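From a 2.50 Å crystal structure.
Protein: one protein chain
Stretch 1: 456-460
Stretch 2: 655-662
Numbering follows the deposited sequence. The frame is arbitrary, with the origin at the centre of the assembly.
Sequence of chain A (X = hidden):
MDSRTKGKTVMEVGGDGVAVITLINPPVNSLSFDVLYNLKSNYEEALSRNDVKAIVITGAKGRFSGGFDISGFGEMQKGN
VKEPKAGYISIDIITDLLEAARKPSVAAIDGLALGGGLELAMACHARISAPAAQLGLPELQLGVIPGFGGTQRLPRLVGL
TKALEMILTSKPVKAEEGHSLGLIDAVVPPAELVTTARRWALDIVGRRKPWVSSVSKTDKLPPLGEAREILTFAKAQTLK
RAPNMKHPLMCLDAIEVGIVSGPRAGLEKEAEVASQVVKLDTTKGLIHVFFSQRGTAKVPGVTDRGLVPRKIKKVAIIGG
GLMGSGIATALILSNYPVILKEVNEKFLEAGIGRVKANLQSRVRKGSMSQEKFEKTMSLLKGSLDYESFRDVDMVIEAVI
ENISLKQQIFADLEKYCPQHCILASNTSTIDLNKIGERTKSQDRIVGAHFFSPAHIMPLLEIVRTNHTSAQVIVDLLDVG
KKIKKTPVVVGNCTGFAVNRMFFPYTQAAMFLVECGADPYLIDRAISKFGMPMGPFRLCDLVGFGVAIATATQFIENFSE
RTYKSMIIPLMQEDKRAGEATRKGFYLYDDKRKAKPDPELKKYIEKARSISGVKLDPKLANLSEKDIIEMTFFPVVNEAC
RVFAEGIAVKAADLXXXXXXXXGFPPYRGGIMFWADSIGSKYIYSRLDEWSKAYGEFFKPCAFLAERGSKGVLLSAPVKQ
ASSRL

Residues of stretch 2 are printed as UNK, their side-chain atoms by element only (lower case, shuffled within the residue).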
ATOM      1  N   ILE A 456      -4.125 -12.604  -1.095  1.00 89.97           N
ATOM      2  CA  ILE A 456      -3.457 -11.606  -1.928  1.00 98.15           C
ATOM      3  C   ILE A 456      -3.966 -10.196  -1.646  1.00 93.60           C
ATOM      4  O   ILE A 456      -3.180  -9.262  -1.502  1.00 93.48           O
ATOM      5  CB  ILE A 456      -3.618 -11.902  -3.435  1.00106.90           C
ATOM      6  CG1 ILE A 456      -2.837 -13.158  -3.825  1.00109.43           C
ATOM      7  CG2 ILE A 456      -3.143 -10.720  -4.264  1.00107.60           C
ATOM      8  CD1 ILE A 456      -3.552 -14.443  -3.503  1.00110.29           C
ATOM      9  N   MET A 457      -5.284 -10.048  -1.573  1.00 90.09           N
ATOM     10  CA  MET A 457      -5.883  -8.748  -1.307  1.00 89.64           C
ATOM     11  C   MET A 457      -5.396  -8.224   0.039  1.00 82.46           C
ATOM     12  O   MET A 457      -5.564  -8.884   1.064  1.00 80.57           O
ATOM     13  CB  MET A 457      -7.408  -8.845  -1.329  1.00 94.77           C
ATOM     14  CG  MET A 457      -8.100  -7.572  -1.780  1.00 96.74           C
ATOM     15  SD  MET A 457      -7.593  -7.077  -3.439  1.00188.05           S
ATOM     16  CE  MET A 457      -7.732  -8.632  -4.318  1.00 59.06           C
ATOM     17  N   PRO A 458      -4.793  -7.028   0.036  1.00 74.30           N
ATOM     18  CA  PRO A 458      -4.087  -6.468   1.193  1.00 71.97           C
ATOM     19  C   PRO A 458      -5.032  -5.923   2.258  1.00 75.59           C
ATOM     20  O   PRO A 458      -4.619  -5.728   3.400  1.00 84.68           O
ATOM     21  CB  PRO A 458      -3.280  -5.309   0.588  1.00 65.36           C
ATOM     22  CG  PRO A 458      -3.517  -5.365  -0.906  1.00 65.80           C
ATOM     23  CD  PRO A 458      -4.796  -6.094  -1.097  1.00 62.42           C
ATOM     24  N   LEU A 459      -6.283  -5.679   1.886  1.00 69.61           N
ATOM     25  CA  LEU A 459      -7.228  -5.038   2.790  1.00 61.72           C
ATOM     26  C   LEU A 459      -7.940  -6.030   3.699  1.00 74.89           C
ATOM     27  O   LEU A 459      -8.170  -7.182   3.329  1.00 81.94           O
ATOM     28  CB  LEU A 459      -8.264  -4.231   2.008  1.00 53.87           C
ATOM     29  CG  LEU A 459      -9.148  -3.306   2.843  1.00 60.65           C
ATOM     30  CD1 LEU A 459      -8.345  -2.104   3.322  1.00 61.39           C
ATOM     31  CD2 LEU A 459     -10.362  -2.860   2.048  1.00 59.37           C
ATOM     32  N   LEU A 460      -8.283  -5.560   4.893  1.00 65.58           N
ATOM     33  CA  LEU A 460      -9.092  -6.323   5.828  1.00 56.56           C
ATOM     34  C   LEU A 460     -10.067  -5.389   6.527  1.00 54.32           C
ATOM     35  O   LEU A 460      -9.658  -4.429   7.177  1.00 61.22           O
ATOM     36  CB  LEU A 460      -8.214  -7.021   6.865  1.00 59.84           C
ATOM     37  CG  LEU A 460      -8.961  -7.580   8.078  1.00 50.00           C
ATOM     38  CD1 LEU A 460     -10.044  -8.563   7.641  1.00 46.24           C
ATOM     39  CD2 LEU A 460      -7.997  -8.230   9.058  1.00 49.12           C
ATOM     40  N   UNK A 655     -10.288   6.636   2.084  1.00 68.35           N
ATOM     41  CA  UNK A 655      -9.306   6.734   1.010  1.00 67.10           C
ATOM     42  C   UNK A 655      -8.577   5.410   0.815  1.00 73.69           C
ATOM     43  O   UNK A 655      -8.616   4.828  -0.271  1.00 76.07           O
ATOM     44  c   UNK A 655      -8.302   7.854   1.297  1.00 68.08           C
ATOM     45  o   UNK A 655      -9.916   9.396   0.473  1.00 73.48           O
ATOM     46  c   UNK A 655      -8.929   9.233   1.220  1.00 75.23           C
ATOM     47  o   UNK A 655      -8.435  10.157   1.901  1.00 76.84           O
ATOM     48  N   UNK A 656      -7.916   4.940   1.871  1.00 69.44           N
ATOM     49  CA  UNK A 656      -7.206   3.664   1.832  1.00 63.99           C
ATOM     50  C   UNK A 656      -8.132   2.523   1.423  1.00 59.74           C
ATOM     51  O   UNK A 656      -7.735   1.626   0.679  1.00 66.50           O
ATOM     52  c   UNK A 656      -6.541   3.330   3.191  1.00 63.43           C
ATOM     53  c   UNK A 656      -5.081   3.785   3.201  1.00 64.48           C
ATOM     54  c   UNK A 656      -4.881   5.209   2.773  1.00 73.36           C
ATOM     55  c   UNK A 656      -6.578   1.836   3.458  1.00 61.93           C
ATOM     56  N   UNK A 657      -9.370   2.564   1.903  1.00 48.39           N
ATOM     57  CA  UNK A 657     -10.331   1.508   1.607  1.00 46.94           C
ATOM     58  C   UNK A 657     -10.599   1.402   0.111  1.00 55.79           C
ATOM     59  O   UNK A 657     -10.410   0.344  -0.487  1.00 60.62           O
ATOM     60  c   UNK A 657     -11.627   1.728   2.376  1.00 46.31           C
ATOM     61  N   UNK A 658     -11.038   2.503  -0.491  1.00 64.54           N
ATOM     62  CA  UNK A 658     -11.293   2.536  -1.918  1.00 59.94           C
ATOM     63  C   UNK A 658     -10.048   2.181  -2.702  1.00 70.68           C
ATOM     64  O   UNK A 658     -10.099   1.416  -3.665  1.00 81.94           O
ATOM     65  N   UNK A 659      -8.919   2.739  -2.280  1.00 67.22           N
ATOM     66  CA  UNK A 659      -7.640   2.483  -2.933  1.00 65.77           C
ATOM     67  C   UNK A 659      -7.264   1.008  -2.896  1.00 69.93           C
ATOM     68  O   UNK A 659      -6.958   0.409  -3.924  1.00 70.99           O
ATOM     69  c   UNK A 659      -6.506   3.291  -2.272  1.00 65.42           C
ATOM     70  c   UNK A 659      -6.569   4.756  -2.709  1.00 78.68           C
ATOM     71  c   UNK A 659      -5.549   5.640  -2.026  1.00 81.92           C
ATOM     72  c   UNK A 659      -5.149   2.686  -2.607  1.00 56.86           C
ATOM     73  N   UNK A 660      -7.297   0.427  -1.702  1.00 84.31           N
ATOM     74  CA  UNK A 660      -6.766  -0.912  -1.483  1.00 82.45           C
ATOM     75  C   UNK A 660      -7.798  -2.004  -1.743  1.00 79.96           C
ATOM     76  O   UNK A 660      -7.455  -3.181  -1.857  1.00 83.34           O
ATOM     77  c   UNK A 660      -6.221  -1.025  -0.059  1.00 74.70           C
ATOM     78  c   UNK A 660      -4.992  -1.903   0.073  1.00 78.74           C
ATOM     79  s   UNK A 660      -4.061  -1.507   1.563  1.00 95.17           S
ATOM     80  c   UNK A 660      -3.896   0.268   1.387  1.00 72.41           C
ATOM     81  N   UNK A 661      -9.063  -1.613  -1.838  1.00 75.76           N
ATOM     82  CA  UNK A 661     -10.129  -2.567  -2.074  1.00 73.06           C
ATOM     83  C   UNK A 661     -10.636  -2.539  -3.503  1.00 79.69           C
ATOM     84  O   UNK A 661     -11.057  -3.563  -4.039  1.00 81.15           O
ATOM     85  N   UNK A 662     -10.591  -1.363  -4.120  1.00 85.84           N
ATOM     86  CA  UNK A 662     -11.122  -1.188  -5.467  1.00 87.30           C
ATOM     87  C   UNK A 662     -10.120  -0.517  -6.404  1.00 83.72           C
ATOM     88  O   UNK A 662     -10.503   0.099  -7.398  1.00 79.92           O
ATOM     89  c   UNK A 662     -12.428  -0.394  -5.423  1.00 85.35           C
ATOM     90  s   UNK A 662     -14.242  -2.416  -5.944  1.00123.74           S
ATOM     91  c   UNK A 662     -13.594  -1.161  -4.824  1.00 80.03           C
ATOM     92  c   UNK A 662     -15.583  -3.083  -4.961  1.00115.16           C
TER

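Position 655 carries two side-chain carbons, the second bearing two oxygens: a short carboxylate. It lies out of reach of stretch 1, and one of its oxygens is hydrogen-bonded elsewhere in the structure, which gives the buried group at least one polar partner. This is Asp 655.

Position 656 has four carbons and forks at the first, with one arm two carbons long. The one-carbon arm of 656 lies 4.3 Å from Leu 459 CD1, while the longer arm leads away from stretch 1. The fork identifies Ile 656, an aliphatic residue suited to this buried edge of the contact.

At 657 a single carbon follows CA. It points sideways and stays beyond contact distance; the backbone does the touching, with O of 657 4.1 Å from Leu 459 CD2. The residue is Ala 657, whose small methyl fits beside the leucine in a buried place. Ala 657 O also accepts the helical hydrogen bond from N of position 661, 2.7 Å away, so its polar demand is met although a methyl group packs against it.

Position 658 has no side-chain atoms, and a CB here would point away from stretch 1. This is Gly 658; the contact itself does not account for the glycine.

Position 659 again shows four carbons forked at the first, with one arm of two, all well out of reach of stretch 1. It is Ile 659, a choice this contact does not explain.

Position 660 bears an unbranched chain of two carbons, a sulfur and a terminal carbon, and its CB points toward stretch 1. CB of 660 lies 4.1 Å from Leu 459 CD1, and the next carbon of 660 lies 3.8 Å from Pro 458 CB. This is Met 660, whose apolar chain leads from Leu 459 at CB to Pro 458 at CG.

Position 661 lacks a side chain. CA of 661 sits 4.1 Å from Leu 459 CD2; an ideal CB on 661 would lie 3.3 Å from Leu 459 CD2 and 2.9 Å from Ala 657 O. This is Gly 661, whose bare CA leaves space for both the leucine methyl and the helix's own carbonyl.

Position 662 repeats the unbranched pattern of two carbons, sulfur and carbon, with CB pointing away from stretch 1. It is Met 662, again not explained by this contact.

The contact works by apolar packing, with no hydrogen bond between the stretches. Leu 459 reaches the helix at 656, 657, 660 and 661, positions that successive turns bring to one side. Pro 458 extends the packing along Met 660, and Met 457 SD approaches Met 660 O at 4.2 Å. Altogether 256 Å² is buried, counting both sides.

Stretch 2 (655-662) DIAGIMGM
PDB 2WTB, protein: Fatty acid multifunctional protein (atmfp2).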